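Side-chain contacts in PKS (Streptomyces albus, PDB 4OQJ), which probably catalyses the decarboxylative condensation that extends a polyketide chain, as a ketosynthase of oxazolomycin biosynthesis: residues Gly91-Thr96 against Gln109-Ala114; Arg162-Ile165 against Asp170-Ala173; Arg571-Arg576 against Thr604-Ala609. All blocks are in the same frame, centred on the assembly; numbering follows the deposited sequence.

Contact 1 of 3, residues Gly91-Thr96 against Gln109-Ala114; sequences GLFGIT and QFLECA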
# COMPACT_ATOMS: atom_id res chain seq x y z
N GLY A 91 18.77 18.02 -14.22
CA GLY A 91 20.19 17.71 -14.24
C GLY A 91 20.65 17.00 -12.98
O GLY A 91 21.44 16.06 -13.02
N LEU A 92 20.16 17.47 -11.84
CA LEU A 92 20.53 16.90 -10.56
C LEU A 92 20.16 15.43 -10.50
O LEU A 92 20.89 14.62 -9.92
CB LEU A 92 19.83 17.65 -9.43
CG LEU A 92 20.00 17.05 -8.03
CD1 LEU A 92 21.45 17.12 -7.58
CD2 LEU A 92 19.08 17.75 -7.06
N PHE A 93 19.02 15.08 -11.11
CA PHE A 93 18.54 13.71 -11.06
C PHE A 93 18.90 12.89 -12.31
O PHE A 93 18.44 11.77 -12.48
CB PHE A 93 17.03 13.71 -10.83
CG PHE A 93 16.64 14.30 -9.52
CD1 PHE A 93 16.94 13.65 -8.34
CD2 PHE A 93 16.00 15.53 -9.46
CE1 PHE A 93 16.59 14.19 -7.11
CE2 PHE A 93 15.66 16.08 -8.23
CZ PHE A 93 15.95 15.40 -7.06
N GLY A 94 19.75 13.44 -13.16
CA GLY A 94 20.22 12.70 -14.32
C GLY A 94 19.11 12.40 -15.31
O GLY A 94 19.11 11.37 -15.97
N ILE A 95 18.17 13.33 -15.41
CA ILE A 95 17.01 13.17 -16.29
C ILE A 95 17.12 14.14 -17.47
O ILE A 95 17.45 15.30 -17.29
CB ILE A 95 15.71 13.42 -15.49
CG1 ILE A 95 15.51 12.30 -14.47
CG2 ILE A 95 14.49 13.50 -16.42
CD1 ILE A 95 14.41 12.55 -13.44
N THR A 96 16.86 13.66 -18.68
CA THR A 96 16.96 14.51 -19.87
C THR A 96 15.80 15.49 -19.90
O THR A 96 14.80 15.29 -19.21
CB THR A 96 16.92 13.69 -21.15
OG1 THR A 96 15.62 13.10 -21.29
CG2 THR A 96 17.97 12.57 -21.13
N GLN A 109 7.59 16.91 -8.37
CA GLN A 109 7.53 17.63 -7.10
C GLN A 109 7.71 16.66 -5.93
O GLN A 109 8.33 17.02 -4.92
CB GLN A 109 6.21 18.39 -7.00
CG GLN A 109 6.13 19.57 -7.95
CD GLN A 109 7.03 20.71 -7.53
OE1 GLN A 109 7.06 21.09 -6.37
NE2 GLN A 109 7.78 21.25 -8.49
N PHE A 110 7.18 15.44 -6.04
CA PHE A 110 7.35 14.49 -4.94
C PHE A 110 8.82 14.11 -4.80
O PHE A 110 9.32 13.96 -3.70
CB PHE A 110 6.53 13.21 -5.09
CG PHE A 110 6.69 12.31 -3.91
CD1 PHE A 110 6.06 12.62 -2.70
CD2 PHE A 110 7.55 11.24 -3.95
CE1 PHE A 110 6.26 11.83 -1.58
CE2 PHE A 110 7.76 10.45 -2.83
CZ PHE A 110 7.11 10.73 -1.66
N LEU A 111 9.49 13.95 -5.93
CA LEU A 111 10.90 13.59 -5.94
C LEU A 111 11.75 14.67 -5.27
O LEU A 111 12.59 14.38 -4.43
CB LEU A 111 11.39 13.34 -7.38
CG LEU A 111 12.89 13.05 -7.57
CD1 LEU A 111 13.41 11.94 -6.61
CD2 LEU A 111 13.16 12.66 -9.01
N GLU A 112 11.51 15.93 -5.62
CA GLU A 112 12.29 17.00 -4.98
C GLU A 112 11.93 17.09 -3.50
O GLU A 112 12.80 17.30 -2.66
CB GLU A 112 12.07 18.34 -5.67
CG GLU A 112 12.81 18.48 -6.98
CD GLU A 112 12.74 19.88 -7.56
OE1 GLU A 112 12.08 20.76 -6.95
OE2 GLU A 112 13.36 20.13 -8.61
N CYS A 113 10.65 16.93 -3.18
CA CYS A 113 10.21 17.02 -1.78
C CYS A 113 10.82 15.90 -0.90
O CYS A 113 11.22 16.13 0.25
CB CYS A 113 8.69 16.97 -1.69
SG CYS A 113 8.04 17.36 -0.04
N ALA A 114 10.89 14.69 -1.43
CA ALA A 114 11.49 13.56 -0.72
C ALA A 114 12.98 13.80 -0.48
O ALA A 114 13.49 13.50 0.60
CB ALA A 114 11.28 12.26 -1.49
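Glu112 meets Phe93 with its CG methylene, while its carboxylate is gripped at both oxygens by other residues. OE1 forms a salt bridge with NH1 of Arg31, an atom also bound by OE1 of Gln109, and OE2 accepts a hydrogen bond from the backbone N of Asp89. These bonds fix the buried carboxylate, and the chain leading to it, extended beyond CG, crosses the Phe93 side chain at about a right angle. Glu112 CG sits near the plane of the Phe93 ring, at its edge, 3.9 Å from Phe93 CE2. Leu111 comes over one face, directed against Phe93. Its CD2 is 3.9 Å from the Phe93 ring centroid and 11° off the normal, a CH-pi contact. The CG of Leu111 lies anti to its backbone N (chi1 176°), which sends the forked end at the ring. The second branch also touches: Leu111 CD1 is 3.9 Å from Phe93 CE1. On the opposite face, Leu92 CD2 sits toward the rim, so leucines sandwich the ring. Phe93 belongs to a type I turn closed by Gly94 N to Gly91 O, 3.1 Å. No hydrogen bond joins the two segments. The contact pins the loop before helix 97-102 to helix 105-121 in the ketosynthase core. Helix 171-180 borders both segments, through Lys179 on Ile95 and Leu180 on Leu111, and strand 259-267 meets Phe110 and Cys113.

Contact 2 of 3, residues Arg162-Ile165 against Asp170-Ala173; sequences RMMI and DFVA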
# COMPACT_ATOMS: atom_id res chain seq x y z
N ARG A 162 6.76 4.90 -23.03
CA ARG A 162 7.55 5.89 -22.32
C ARG A 162 6.65 6.87 -21.54
O ARG A 162 6.98 7.29 -20.43
CB ARG A 162 8.47 6.60 -23.33
CG ARG A 162 9.44 7.64 -22.74
CD ARG A 162 10.15 7.21 -21.45
NE ARG A 162 11.05 6.07 -21.61
CZ ARG A 162 12.08 5.80 -20.80
NH1 ARG A 162 12.35 6.60 -19.77
NH2 ARG A 162 12.84 4.74 -21.01
N MSE A 163 5.49 7.21 -22.08
CA MSE A 163 4.54 8.03 -21.34
C MSE A 163 3.95 7.29 -20.13
O MSE A 163 3.73 7.88 -19.09
CB MSE A 163 3.43 8.53 -22.27
CG MSE A 163 3.87 9.76 -23.08
SE MSE A 163 2.47 10.48 -24.21
CE MSE A 163 2.78 9.31 -25.72
N MSE A 164 3.70 5.99 -20.26
CA MSE A 164 3.19 5.22 -19.13
C MSE A 164 4.17 5.20 -17.95
O MSE A 164 3.77 5.40 -16.79
CB MSE A 164 2.87 3.78 -19.56
CG MSE A 164 2.44 2.87 -18.41
SE MSE A 164 2.36 0.99 -18.94
CE MSE A 164 4.29 0.60 -18.86
N ILE A 165 5.45 4.95 -18.21
CA ILE A 165 6.38 4.85 -17.07
C ILE A 165 6.74 6.22 -16.52
O ILE A 165 7.32 6.29 -15.44
CB ILE A 165 7.69 4.08 -17.42
CG1 ILE A 165 8.52 4.82 -18.47
CG2 ILE A 165 7.35 2.67 -17.87
CD1 ILE A 165 9.79 4.09 -18.87
N ASP A 170 1.78 4.12 -10.45
CA ASP A 170 2.70 3.08 -10.00
C ASP A 170 4.13 3.54 -9.85
O ASP A 170 4.91 2.89 -9.16
CB ASP A 170 2.74 1.91 -10.98
CG ASP A 170 1.40 1.32 -11.25
OD1 ASP A 170 0.50 2.08 -11.65
OD2 ASP A 170 1.25 0.08 -11.09
N PHE A 171 4.50 4.62 -10.53
CA PHE A 171 5.92 4.93 -10.67
C PHE A 171 6.38 6.05 -9.76
O PHE A 171 7.57 6.34 -9.73
CB PHE A 171 6.23 5.22 -12.14
CG PHE A 171 5.91 4.05 -13.03
CD1 PHE A 171 6.73 2.93 -13.04
CD2 PHE A 171 4.76 4.03 -13.80
CE1 PHE A 171 6.42 1.82 -13.83
CE2 PHE A 171 4.46 2.93 -14.59
CZ PHE A 171 5.28 1.82 -14.59
N VAL A 172 5.49 6.65 -8.97
CA VAL A 172 5.93 7.77 -8.12
C VAL A 172 6.90 7.28 -7.04
O VAL A 172 7.93 7.91 -6.82
CB VAL A 172 4.76 8.54 -7.44
CG1 VAL A 172 3.89 7.67 -6.53
CG2 VAL A 172 5.29 9.75 -6.66
N ALA A 173 6.59 6.16 -6.40
CA ALA A 173 7.42 5.67 -5.32
C ALA A 173 8.69 5.05 -5.87
O ALA A 173 9.75 5.27 -5.32
CB ALA A 173 6.65 4.65 -4.45
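Within segments 162-165 and 170-173 the closest CA atoms are those of Ile165 and Phe171, 6.4 Å apart. The segments belong to successive helices, 157-167 and 171-180, joined by a short turn. The Phe171 ring lies against the backbone near the end of the first helix. Ile165 CA stands over one face, 3.9 Å from the Phe171 centroid and 20° off the normal, a CH-pi contact. Asp170 CB is over the opposite face. Met164 O approaches the ring obliquely, 3.4 Å from Phe171 CE2. The branches of Ile165 part company. CG2 reaches Phe171 CZ at 4.0 Å, whereas CG1, set between backbone N and carbonyl carbon (chi1 65°), carries CD1 over the guanidinium of Arg162. Met164, a selenomethionine, adds a looser touch, its CG 4.3 Å from Phe171 CE2. Ile165 O accepts a hydrogen bond from Arg175 NH1, which ties the first helix to the second. Leu140, Thr298 and Tyr297 of the second subunit pack on Met164, Ile165 and Phe171, and Lys169 of that subunit forms a salt bridge with Asp170. The arrangement is a sharp turn between two consecutive helices at the dimer interface, consistent with the dimers of the thiolase-fold ketosynthases.

Contact 3 of 3, residues Arg571-Arg576 against Thr604-Ala609; sequences REHFDR and TARALA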
# COMPACT_ATOMS: atom_id res chain seq x y z
N ARG A 571 48.10 10.39 16.28
CA ARG A 571 48.84 9.84 17.40
C ARG A 571 49.19 8.37 17.14
O ARG A 571 50.33 7.95 17.36
CB ARG A 571 48.03 9.99 18.69
CG ARG A 571 48.81 9.81 19.96
CD ARG A 571 48.07 10.34 21.19
NE ARG A 571 46.69 9.86 21.27
CZ ARG A 571 45.60 10.63 21.16
NH1 ARG A 571 44.40 10.08 21.27
NH2 ARG A 571 45.68 11.94 20.95
N GLU A 572 48.21 7.61 16.65
CA GLU A 572 48.43 6.20 16.30
C GLU A 572 49.58 6.03 15.33
O GLU A 572 50.54 5.32 15.61
CB GLU A 572 47.16 5.58 15.70
CG GLU A 572 47.36 4.13 15.21
CD GLU A 572 46.22 3.60 14.37
OE1 GLU A 572 45.11 4.18 14.40
OE2 GLU A 572 46.44 2.59 13.66
N HIS A 573 49.49 6.67 14.17
CA HIS A 573 50.50 6.49 13.12
C HIS A 573 51.84 7.12 13.47
O HIS A 573 52.89 6.66 13.01
CB HIS A 573 49.98 7.05 11.80
CG HIS A 573 48.75 6.36 11.31
ND1 HIS A 573 48.76 5.05 10.88
CD2 HIS A 573 47.47 6.78 11.22
CE1 HIS A 573 47.53 4.70 10.53
NE2 HIS A 573 46.73 5.73 10.73
N PHE A 574 51.83 8.17 14.28
CA PHE A 574 53.09 8.78 14.69
C PHE A 574 53.84 7.82 15.62
O PHE A 574 55.05 7.65 15.50
CB PHE A 574 52.85 10.13 15.38
CG PHE A 574 54.11 10.93 15.59
CD1 PHE A 574 54.89 10.74 16.71
CD2 PHE A 574 54.51 11.86 14.65
CE1 PHE A 574 56.05 11.48 16.89
CE2 PHE A 574 55.65 12.59 14.82
CZ PHE A 574 56.43 12.40 15.94
N ASP A 575 53.12 7.22 16.57
CA ASP A 575 53.71 6.25 17.48
C ASP A 575 54.35 5.11 16.69
O ASP A 575 55.50 4.73 16.94
CB ASP A 575 52.67 5.68 18.45
CG ASP A 575 52.37 6.62 19.61
OD1 ASP A 575 53.13 7.59 19.81
OD2 ASP A 575 51.37 6.37 20.32
N ARG A 576 53.62 4.58 15.73
CA ARG A 576 54.11 3.45 14.95
C ARG A 576 55.27 3.87 14.05
O ARG A 576 56.21 3.09 13.84
CB ARG A 576 52.97 2.84 14.14
CG ARG A 576 51.87 2.27 15.03
CD ARG A 576 50.79 1.51 14.25
NE ARG A 576 49.67 1.15 15.11
CZ ARG A 576 49.64 0.08 15.92
NH1 ARG A 576 50.68 -0.75 15.99
NH2 ARG A 576 48.56 -0.15 16.66
N THR A 604 50.72 12.22 9.15
CA THR A 604 49.60 12.97 8.58
C THR A 604 49.07 12.24 7.33
O THR A 604 47.86 12.06 7.17
CB THR A 604 50.00 14.43 8.21
OG1 THR A 604 50.41 15.14 9.38
CG2 THR A 604 48.83 15.17 7.58
N ALA A 605 49.98 11.81 6.46
CA ALA A 605 49.60 11.08 5.25
C ALA A 605 48.83 9.80 5.56
O ALA A 605 47.83 9.51 4.92
CB ALA A 605 50.83 10.76 4.41
N ARG A 606 49.29 9.04 6.55
CA ARG A 606 48.59 7.82 6.94
C ARG A 606 47.21 8.12 7.54
O ARG A 606 46.26 7.37 7.35
CB ARG A 606 49.43 7.01 7.92
CG ARG A 606 50.77 6.51 7.38
CD ARG A 606 50.67 5.91 5.99
NE ARG A 606 49.83 4.71 5.95
CZ ARG A 606 49.11 4.31 4.91
NH1 ARG A 606 49.08 5.02 3.78
NH2 ARG A 606 48.40 3.19 4.99
N ALA A 607 47.09 9.23 8.27
CA ALA A 607 45.80 9.57 8.86
C ALA A 607 44.83 9.92 7.73
O ALA A 607 43.67 9.51 7.76
CB ALA A 607 45.94 10.73 9.84
N LEU A 608 45.31 10.65 6.73
CA LEU A 608 44.48 10.98 5.58
C LEU A 608 44.02 9.71 4.88
O LEU A 608 42.87 9.62 4.46
CB LEU A 608 45.23 11.86 4.58
CG LEU A 608 45.57 13.29 5.02
CD1 LEU A 608 46.49 13.92 3.99
CD2 LEU A 608 44.31 14.12 5.20
N ALA A 609 44.94 8.75 4.74
CA ALA A 609 44.63 7.49 4.05
C ALA A 609 43.55 6.74 4.79
O ALA A 609 42.59 6.25 4.18
CB ALA A 609 45.88 6.63 3.91
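Between segments 571-576 and 604-609, both helical, the nearest CA atoms are those of His573 and Arg606, 6.6 Å apart. The contact rests on the imidazole of His573, laid flat against the second helix. Its CG lies beside the backbone N and anti to the carbonyl carbon (chi1 -62°), and from there the ring spans the gap. Arg606 CB stands over one face, 3.6 Å from the His573 centroid and 16° off the normal. This is a CH-pi contact made by the root of the arginine, not by its charged end. The closest atoms are His573 CG and Arg606 CB, at 3.5 Å. Glu572 CD lies over the opposite face, 4.2 Å above the His573 ring plane and toward the rim. The imidazole is thus flanked by its own helix on one side and by the partner helix on the other. Ala607 meets the ring obliquely through its backbone, with N 3.9 Å from His573 CD2.

The two bends of Arg606, at chi2 and chi3, turn its guanidinium away from the histidine. The ring and guanidinium planes are 73° apart. Arg606 NE stays 5.1 Å from His573 ND1, so the two groups do not touch. No hydrogen bond crosses the contact. This is helix-on-helix packing, with an aromatic ring of one helix laid over the CB and backbone of the next.

Around this partly buried contact, Phe574 carries the deeper packing. It touches Ala599, Val600 and Ala603 of helix 594-610, and Ala585, Leu588 and Leu589 of helix 585-590. Thr604 and Leu608 face helix 660-673, so helix 594-610 packs against both that helix and helix 568-581, in a helical region about 37 Å, centre to centre, from the centre of the chain.

Overall arrangement
From the N terminus, contact 1 comes first and closes a 12-residue span holding helix 97-102 and the start of helix 105-121. Contact 2 follows and closes only four residues, the end of helix 157-167 and the turn after it. Contact 3 comes last, spans 27 residues, including helix 585-590, and joins helix 568-581 to helix 594-610. The three loops run in series, and none nests in or crosses another. Contacts 1 and 2 are neighbours in the ketosynthase core, their centres about 14 Å apart. They touch where Phe110 CD2 meets Val172 CG2 at 3.8 Å, which joins helix 105-121 to helix 171-180. Contact 3 is remote, its centre about 41 Å from contact 1's and about 51 Å from contact 2's.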